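Long-range contacts in Rab3 interacting molecule variant 2 (Drosophila melanogaster, PDB 4TS6), which probably organises synaptic vesicle release at presynaptic active zones: residues I26-C31 against G76-Y81; Y47-L52 against K59-T64. All blocks are in the same frame, centred on the assembly; numbering follows the deposited sequence.

Contact 1 of 2, residues I26-C31 against G76-Y81; sequences IVTLVC and GQTFVY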
ATOM      1  N   ILE A  26     -12.078  -2.883   1.065  1.00 23.73           N
ATOM      2  CA  ILE A  26     -11.178  -3.999   0.749  1.00 28.29           C
ATOM      3  C   ILE A  26     -10.003  -3.498  -0.098  1.00 31.02           C
ATOM      4  O   ILE A  26     -10.199  -2.863  -1.140  1.00 35.99           O
ATOM      5  CB  ILE A  26     -11.924  -5.137   0.028  1.00 29.88           C
ATOM      6  CG1 ILE A  26     -13.095  -5.630   0.894  1.00 34.45           C
ATOM      7  CG2 ILE A  26     -10.978  -6.283  -0.285  1.00 28.70           C
ATOM      8  CD1 ILE A  26     -14.146  -6.401   0.116  1.00 43.07           C
ATOM      9  N   VAL A  27      -8.787  -3.773   0.370  1.00 28.19           N
ATOM     10  CA  VAL A  27      -7.572  -3.236  -0.235  1.00 25.28           C
ATOM     11  C   VAL A  27      -6.659  -4.385  -0.624  1.00 25.85           C
ATOM     12  O   VAL A  27      -6.264  -5.178   0.234  1.00 22.86           O
ATOM     13  CB  VAL A  27      -6.818  -2.322   0.766  1.00 25.76           C
ATOM     14  CG1 VAL A  27      -5.560  -1.728   0.126  1.00 28.55           C
ATOM     15  CG2 VAL A  27      -7.725  -1.209   1.240  1.00 28.29           C
ATOM     16  N   THR A  28      -6.329  -4.490  -1.910  1.00 22.93           N
ATOM     17  CA  THR A  28      -5.396  -5.533  -2.356  1.00 23.54           C
ATOM     18  C   THR A  28      -4.142  -4.904  -2.953  1.00 22.50           C
ATOM     19  O   THR A  28      -4.222  -4.137  -3.915  1.00 26.55           O
ATOM     20  CB  THR A  28      -6.039  -6.526  -3.359  1.00 33.42           C
ATOM     21  OG1 THR A  28      -7.208  -7.117  -2.769  1.00 28.70           O
ATOM     22  CG2 THR A  28      -5.048  -7.634  -3.729  1.00 30.73           C
ATOM     23  N   LEU A  29      -2.988  -5.219  -2.361  1.00 22.84           N
ATOM     24  CA  LEU A  29      -1.712  -4.829  -2.940  1.00 22.16           C
ATOM     25  C   LEU A  29      -1.221  -5.974  -3.804  1.00 23.57           C
ATOM     26  O   LEU A  29      -0.791  -7.011  -3.298  1.00 26.99           O
ATOM     27  CB  LEU A  29      -0.685  -4.545  -1.854  1.00 26.72           C
ATOM     28  CG  LEU A  29      -0.759  -3.164  -1.219  1.00 35.60           C
ATOM     29  CD1 LEU A  29      -2.064  -2.937  -0.488  1.00 41.66           C
ATOM     30  CD2 LEU A  29       0.371  -3.044  -0.262  1.00 38.76           C
ATOM     31  N   VAL A  30      -1.288  -5.794  -5.112  1.00 27.01           N
ATOM     32  CA  VAL A  30      -0.952  -6.878  -6.022  1.00 31.07           C
ATOM     33  C   VAL A  30       0.554  -7.013  -6.116  1.00 30.14           C
ATOM     34  O   VAL A  30       1.121  -8.049  -5.754  1.00 36.97           O
ATOM     35  CB  VAL A  30      -1.545  -6.632  -7.404  1.00 29.94           C
ATOM     36  CG1 VAL A  30      -1.239  -7.789  -8.338  1.00 32.57           C
ATOM     37  CG2 VAL A  30      -3.046  -6.424  -7.280  1.00 37.57           C
ATOM     38  N   CYS A  31       1.199  -5.948  -6.582  1.00 26.66           N
ATOM     39  CA  CYS A  31       2.638  -5.967  -6.807  1.00 26.38           C
ATOM     40  C   CYS A  31       3.127  -4.547  -6.972  1.00 29.87           C
ATOM     41  O   CYS A  31       2.331  -3.602  -6.970  1.00 34.74           O
ATOM     42  CB  CYS A  31       2.961  -6.750  -8.082  1.00 30.87           C
ATOM     43  SG  CYS A  31       2.504  -5.885  -9.605  1.00 40.28           S
ATOM     44  N   GLY A  76       0.222 -10.064  -3.687  1.00 34.40           N
ATOM     45  CA  GLY A  76      -1.128 -10.582  -3.806  1.00 32.09           C
ATOM     46  C   GLY A  76      -1.869 -10.575  -2.477  1.00 33.46           C
ATOM     47  O   GLY A  76      -2.609 -11.510  -2.165  1.00 39.55           O
ATOM     48  N   GLN A  77      -1.681  -9.514  -1.699  1.00 28.41           N
ATOM     49  CA  GLN A  77      -2.143  -9.475  -0.308  1.00 29.12           C
ATOM     50  C   GLN A  77      -3.368  -8.580  -0.126  1.00 26.96           C
ATOM     51  O   GLN A  77      -3.345  -7.409  -0.513  1.00 22.88           O
ATOM     52  CB  GLN A  77      -1.013  -8.954   0.579  1.00 33.33           C
ATOM     53  CG  GLN A  77      -1.153  -9.306   2.043  1.00 40.69           C
ATOM     54  CD  GLN A  77       0.050 -10.080   2.594  1.00 50.94           C
ATOM     55  OE1 GLN A  77       1.187  -9.987   2.090  1.00 40.22           O
ATOM     56  NE2 GLN A  77      -0.201 -10.845   3.646  1.00 61.60           N
ATOM     57  N   THR A  78      -4.426  -9.125   0.472  1.00 29.94           N
ATOM     58  CA  THR A  78      -5.669  -8.373   0.680  1.00 28.98           C
ATOM     59  C   THR A  78      -5.844  -8.001   2.148  1.00 28.62           C
ATOM     60  O   THR A  78      -5.605  -8.821   3.037  1.00 27.14           O
ATOM     61  CB  THR A  78      -6.882  -9.169   0.177  1.00 32.23           C
ATOM     62  OG1 THR A  78      -6.804  -9.285  -1.249  1.00 29.08           O
ATOM     63  CG2 THR A  78      -8.194  -8.483   0.549  1.00 31.10           C
ATOM     64  N   PHE A  79      -6.219  -6.750   2.402  1.00 25.88           N
ATOM     65  CA  PHE A  79      -6.486  -6.292   3.762  1.00 23.91           C
ATOM     66  C   PHE A  79      -7.914  -5.776   3.820  1.00 29.37           C
ATOM     67  O   PHE A  79      -8.449  -5.304   2.819  1.00 24.86           O
ATOM     68  CB  PHE A  79      -5.521  -5.171   4.154  1.00 25.12           C
ATOM     69  CG  PHE A  79      -4.064  -5.575   4.104  1.00 24.68           C
ATOM     70  CD1 PHE A  79      -3.580  -6.583   4.927  1.00 25.00           C
ATOM     71  CD2 PHE A  79      -3.185  -4.928   3.249  1.00 27.95           C
ATOM     72  CE1 PHE A  79      -2.231  -6.956   4.881  1.00 23.09           C
ATOM     73  CE2 PHE A  79      -1.841  -5.287   3.202  1.00 31.94           C
ATOM     74  CZ  PHE A  79      -1.366  -6.305   4.023  1.00 24.37           C
ATOM     75  N   VAL A  80      -8.533  -5.865   4.990  1.00 25.15           N
ATOM     76  CA  VAL A  80      -9.924  -5.440   5.133  1.00 24.69           C
ATOM     77  C   VAL A  80     -10.043  -4.430   6.273  1.00 29.18           C
ATOM     78  O   VAL A  80      -9.456  -4.626   7.338  1.00 31.64           O
ATOM     79  CB  VAL A  80     -10.847  -6.650   5.401  1.00 36.01           C
ATOM     80  CG1 VAL A  80     -12.264  -6.190   5.665  1.00 30.96           C
ATOM     81  CG2 VAL A  80     -10.826  -7.595   4.220  1.00 38.12           C
ATOM     82  N   TYR A  81     -10.765  -3.338   6.031  1.00 21.63           N
ATOM     83  CA  TYR A  81     -11.080  -2.367   7.075  1.00 23.99           C
ATOM     84  C   TYR A  81     -12.576  -2.409   7.307  1.00 23.45           C
ATOM     85  O   TYR A  81     -13.335  -2.177   6.376  1.00 23.26           O
ATOM     86  CB  TYR A  81     -10.682  -0.962   6.632  1.00 26.93           C
ATOM     87  CG  TYR A  81      -9.190  -0.740   6.621  1.00 30.35           C
ATOM     88  CD1 TYR A  81      -8.501  -0.499   7.805  1.00 24.19           C
ATOM     89  CD2 TYR A  81      -8.469  -0.767   5.436  1.00 22.09           C
ATOM     90  CE1 TYR A  81      -7.124  -0.293   7.812  1.00 29.54           C
ATOM     91  CE2 TYR A  81      -7.078  -0.559   5.431  1.00 24.28           C
ATOM     92  CZ  TYR A  81      -6.421  -0.327   6.628  1.00 22.29           C
ATOM     93  OH  TYR A  81      -5.057  -0.114   6.651  1.00 22.14           O
TER

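Contact 2 of 2, residues Y47-L52 against K59-T64; sequences YAKVFL and KSKRRT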
ATOM      1  N   TYR A  47       8.477  -4.288   1.368  1.00 18.70           N
ATOM      2  CA  TYR A  47       7.191  -4.607   1.986  1.00 18.48           C
ATOM      3  C   TYR A  47       6.422  -3.322   2.042  1.00 23.60           C
ATOM      4  O   TYR A  47       6.998  -2.238   1.884  1.00 21.36           O
ATOM      5  CB  TYR A  47       7.329  -5.168   3.405  1.00 18.58           C
ATOM      6  CG  TYR A  47       7.954  -4.214   4.408  1.00 22.23           C
ATOM      7  CD1 TYR A  47       9.333  -4.109   4.534  1.00 21.28           C
ATOM      8  CD2 TYR A  47       7.161  -3.434   5.242  1.00 24.84           C
ATOM      9  CE1 TYR A  47       9.912  -3.245   5.480  1.00 25.32           C
ATOM     10  CE2 TYR A  47       7.723  -2.566   6.171  1.00 22.63           C
ATOM     11  CZ  TYR A  47       9.092  -2.477   6.290  1.00 23.70           C
ATOM     12  OH  TYR A  47       9.637  -1.612   7.233  1.00 18.47           O
ATOM     13  N   ALA A  48       5.115  -3.428   2.273  1.00 17.82           N
ATOM     14  CA  ALA A  48       4.294  -2.236   2.289  1.00 15.47           C
ATOM     15  C   ALA A  48       3.568  -2.119   3.602  1.00 21.05           C
ATOM     16  O   ALA A  48       3.234  -3.119   4.234  1.00 21.90           O
ATOM     17  CB  ALA A  48       3.311  -2.248   1.126  1.00 23.89           C
ATOM     18  N   LYS A  49       3.344  -0.883   4.027  1.00 18.18           N
ATOM     19  CA  LYS A  49       2.525  -0.638   5.189  1.00 16.03           C
ATOM     20  C   LYS A  49       1.320   0.148   4.709  1.00 20.75           C
ATOM     21  O   LYS A  49       1.439   0.990   3.822  1.00 23.72           O
ATOM     22  CB  LYS A  49       3.313   0.172   6.227  1.00 20.70           C
ATOM     23  CG  LYS A  49       3.500  -0.545   7.547  1.00 42.23           C
ATOM     24  CD  LYS A  49       4.901  -0.378   8.126  1.00 48.47           C
ATOM     25  CE  LYS A  49       5.153   1.005   8.701  1.00 56.78           C
ATOM     26  NZ  LYS A  49       6.400   1.028   9.545  1.00 51.33           N
ATOM     27  N   VAL A  50       0.154  -0.122   5.286  1.00 21.29           N
ATOM     28  CA  VAL A  50      -1.054   0.597   4.872  1.00 17.24           C
ATOM     29  C   VAL A  50      -1.724   1.137   6.119  1.00 22.20           C
ATOM     30  O   VAL A  50      -1.829   0.424   7.123  1.00 18.68           O
ATOM     31  CB  VAL A  50      -2.047  -0.340   4.179  1.00 21.23           C
ATOM     32  CG1 VAL A  50      -3.259   0.436   3.650  1.00 24.44           C
ATOM     33  CG2 VAL A  50      -1.360  -1.091   3.050  1.00 26.39           C
ATOM     34  N   PHE A  51      -2.171   2.394   6.061  1.00 18.66           N
ATOM     35  CA  PHE A  51      -2.944   2.979   7.157  1.00 22.18           C
ATOM     36  C   PHE A  51      -4.198   3.577   6.588  1.00 26.22           C
ATOM     37  O   PHE A  51      -4.168   4.107   5.474  1.00 21.78           O
ATOM     38  CB  PHE A  51      -2.159   4.108   7.822  1.00 23.14           C
ATOM     39  CG  PHE A  51      -1.131   3.634   8.793  1.00 24.50           C
ATOM     40  CD1 PHE A  51       0.145   3.313   8.367  1.00 27.11           C
ATOM     41  CD2 PHE A  51      -1.443   3.512  10.135  1.00 29.11           C
ATOM     42  CE1 PHE A  51       1.106   2.871   9.278  1.00 30.18           C
ATOM     43  CE2 PHE A  51      -0.497   3.078  11.050  1.00 28.45           C
ATOM     44  CZ  PHE A  51       0.778   2.757  10.614  1.00 30.91           C
ATOM     45  N   LEU A  52      -5.297   3.518   7.336  1.00 16.74           N
ATOM     46  CA  LEU A  52      -6.487   4.275   6.927  1.00 24.49           C
ATOM     47  C   LEU A  52      -6.549   5.512   7.797  1.00 27.61           C
ATOM     48  O   LEU A  52      -7.046   5.456   8.926  1.00 29.29           O
ATOM     49  CB  LEU A  52      -7.757   3.439   7.098  1.00 21.41           C
ATOM     50  CG  LEU A  52      -9.068   4.111   6.688  1.00 25.68           C
ATOM     51  CD1 LEU A  52      -9.035   4.431   5.191  1.00 26.19           C
ATOM     52  CD2 LEU A  52     -10.237   3.214   7.017  1.00 28.23           C
ATOM     53  N   LYS A  59      -4.488  -0.342  15.216  1.00 42.02           N
ATOM     54  CA  LYS A  59      -5.784  -0.723  14.673  1.00 38.28           C
ATOM     55  C   LYS A  59      -5.894  -0.474  13.165  1.00 40.12           C
ATOM     56  O   LYS A  59      -6.547  -1.229  12.441  1.00 40.76           O
ATOM     57  CB  LYS A  59      -6.867   0.067  15.415  1.00 49.80           C
ATOM     58  CG  LYS A  59      -8.299  -0.282  15.050  1.00 67.29           C
ATOM     59  CD  LYS A  59      -9.280   0.701  15.694  1.00 75.26           C
ATOM     60  CE  LYS A  59     -10.716   0.419  15.260  1.00 78.14           C
ATOM     61  NZ  LYS A  59     -11.436   1.646  14.813  1.00 76.22           N
ATOM     62  N   SER A  60      -5.249   0.596  12.707  0.58 35.88           N
ATOM     63  CA  SER A  60      -5.327   1.027  11.316  0.58 27.77           C
ATOM     64  C   SER A  60      -4.213   0.398  10.478  0.58 30.46           C
ATOM     65  O   SER A  60      -4.317   0.284   9.256  0.58 34.99           O
ATOM     66  CB  SER A  60      -5.237   2.552  11.250  0.58 30.48           C
ATOM     67  OG  SER A  60      -5.212   3.012   9.910  0.58 18.02           O
ATOM     68  N   LYS A  61      -3.151  -0.021  11.153  1.00 22.15           N
ATOM     69  CA  LYS A  61      -1.964  -0.567  10.491  1.00 19.64           C
ATOM     70  C   LYS A  61      -2.152  -1.938   9.843  1.00 24.62           C
ATOM     71  O   LYS A  61      -2.692  -2.862  10.455  1.00 23.43           O
ATOM     72  CB  LYS A  61      -0.824  -0.674  11.519  1.00 23.07           C
ATOM     73  CG  LYS A  61       0.487  -1.185  10.934  1.00 34.99           C
ATOM     74  CD  LYS A  61       1.650  -0.336  11.432  1.00 53.08           C
ATOM     75  CE  LYS A  61       2.679  -1.122  12.207  1.00 63.97           C
ATOM     76  NZ  LYS A  61       3.752  -0.201  12.701  1.00 73.45           N
ATOM     77  N   ARG A  62      -1.682  -2.068   8.603  1.00 19.58           N
ATOM     78  CA  ARG A  62      -1.564  -3.373   7.956  1.00 23.32           C
ATOM     79  C   ARG A  62      -0.169  -3.449   7.354  1.00 25.46           C
ATOM     80  O   ARG A  62       0.426  -2.427   7.021  1.00 21.59           O
ATOM     81  CB  ARG A  62      -2.598  -3.531   6.837  1.00 22.49           C
ATOM     82  CG  ARG A  62      -4.047  -3.399   7.289  1.00 22.83           C
ATOM     83  CD  ARG A  62      -4.465  -4.531   8.223  1.00 26.65           C
ATOM     84  NE  ARG A  62      -5.914  -4.498   8.428  1.00 32.84           N
ATOM     85  CZ  ARG A  62      -6.508  -3.787   9.379  1.00 32.19           C
ATOM     86  NH1 ARG A  62      -5.779  -3.069  10.226  1.00 26.24           N
ATOM     87  NH2 ARG A  62      -7.829  -3.795   9.487  1.00 30.31           N
ATOM     88  N   ARG A  63       0.355  -4.656   7.192  1.00 20.36           N
ATOM     89  CA  ARG A  63       1.706  -4.779   6.658  1.00 22.77           C
ATOM     90  C   ARG A  63       1.793  -6.045   5.811  1.00 27.59           C
ATOM     91  O   ARG A  63       1.295  -7.093   6.218  1.00 28.58           O
ATOM     92  CB  ARG A  63       2.687  -4.827   7.844  1.00 23.67           C
ATOM     93  CG  ARG A  63       4.126  -5.027   7.451  1.00 29.38           C
ATOM     94  CD  ARG A  63       5.001  -5.323   8.655  1.00 33.62           C
ATOM     95  NE  ARG A  63       6.325  -5.783   8.241  1.00 36.52           N
ATOM     96  CZ  ARG A  63       7.465  -5.256   8.676  1.00 46.14           C
ATOM     97  NH1 ARG A  63       7.441  -4.256   9.549  1.00 37.96           N
ATOM     98  NH2 ARG A  63       8.627  -5.734   8.243  1.00 44.53           N
ATOM     99  N   THR A  64       2.393  -5.952   4.626  1.00 23.31           N
ATOM    100  CA  THR A  64       2.545  -7.122   3.763  1.00 21.94           C
ATOM    101  C   THR A  64       3.729  -7.929   4.226  1.00 27.68           C
ATOM    102  O   THR A  64       4.555  -7.445   5.003  1.00 28.30           O
ATOM    103  CB  THR A  64       2.867  -6.709   2.327  1.00 26.93           C
ATOM    104  OG1 THR A  64       4.153  -6.069   2.310  1.00 26.03           O
ATOM    105  CG2 THR A  64       1.806  -5.746   1.775  1.00 24.32           C
TER
HETATM  106  O   HOH W   1       4.575   2.013  11.645  1.00 56.66           O

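Contact 1 of 2, residues I26-C31 against G76-Y81
Val27 and Phe79 form an antiparallel hydrogen-bonded pair between two strand segments whose axes approach to 4.6 Å with their directions 161° apart. Val27 N gives to Phe79 O at 2.9 Å, and Phe79 N returns a bond of 2.7 Å to Val27 O that is close to straight. The next such pair, Leu29 and Gln77, is bonded both ways as well, but there the strand bulges: Gly76 and Gln77 both face Leu29, a G1 beta bulge, and Gly76 N gives to Val30 O at 3.0 Å. Gly76 has a positive phi (54°), which favours glycine. In the C2 beta-sandwich this pairing sets strand 74-81 at the edge of one four-stranded sheet, with strand 11-19 bonded to the other side of 24-33. On the face bearing Ile26, Thr28, Thr78 and Val80, the two threonine hydroxyls meet tip to tip, Thr28 OG1 to Thr78 OG1 at 2.7 Å; each OG1 lies anti to its own carbonyl carbon, which turns it toward the other strand. Beside them the CG2 methyls of Ile26 and Thr78 touch at 3.6 Å. A valine in place of Thr28 would probably leave the Thr78 hydroxyl without this mate. The face carrying Val27, Leu29, Phe79 and Tyr81 turns to the sandwich interior, where Leu29 CD1 lies at the edge of the Phe79 ring, 4.4 Å from CE2, and Val27 CG2 meets the edge of Tyr81.

Contact 2 of 2, residues Y47-L52 against K59-T64
Ala48 and Thr64 are joined by two bonds that use both backbone and side chain: Ala48 N gives to Thr64 OG1 at 2.8 Å, and Thr64 N gives to Ala48 O at 3.0 Å. Thr64 OG1 reaches that N-H because chi1 (65°) places it between its own backbone N and carbonyl carbon. Further along, Val50 and Arg62 make an antiparallel hydrogen-bonded pair, each N to the other's O at 2.9 Å. The Arg62 side chain, bent at chi2, curls back over its own segment, where NH1 grips two carbonyls, Lys59 O at 3.0 Å and Lys61 O. Both acceptors lie in the guanidinium plane, and NH2 makes a hydrogen bond to Val80 O of strand 74-81; together the three carbonyl oxygens would be expected to fix the group's rotation. On the face bearing Lys49 and Arg63, the ammonium groups of Lys49 and Lys61 both donate to water 1, which would be expected to ease the repulsion between two like charges. The extended Arg63 side chain lays its guanidinium flat over the Tyr47 ring, with centres 4.0 Å apart and planes only 6° from parallel, a stacked cation-pi contact. At the other end Lys61 CA sits over one face of Phe51, 4.2 Å from the ring centroid, in a CH-pi contact. Strand 62-63 is the outermost strand of the second sheet of the C2 sandwich, paired through a hairpin with strand 46-53, whose other side bonds to strand 93-100, while Ala48, Val50 and Thr64 pack against Leu29 of strand 24-33.

How the contacts relate
From the N terminus, strand 24-33 supplies the first half of contact 1, and the chain passes through a loop to strand 46-53, the next strand. That strand turns back within a few residues to meet 59-64, so contact 2 closes a short hairpin loop. Strand 74-81 follows and returns to 26-31, closing a much longer loop within which contact 2 is wholly nested; nothing crosses. Contact 1 belongs to one sheet of the sandwich and contact 2 to the other, their centres about 10 Å apart. The sheets are tied directly: Tyr81 OH probably bonds to Ser60 O at 2.7 Å, and side chains of 24-33 and 74-81 meet those of the hairpin between the sheets.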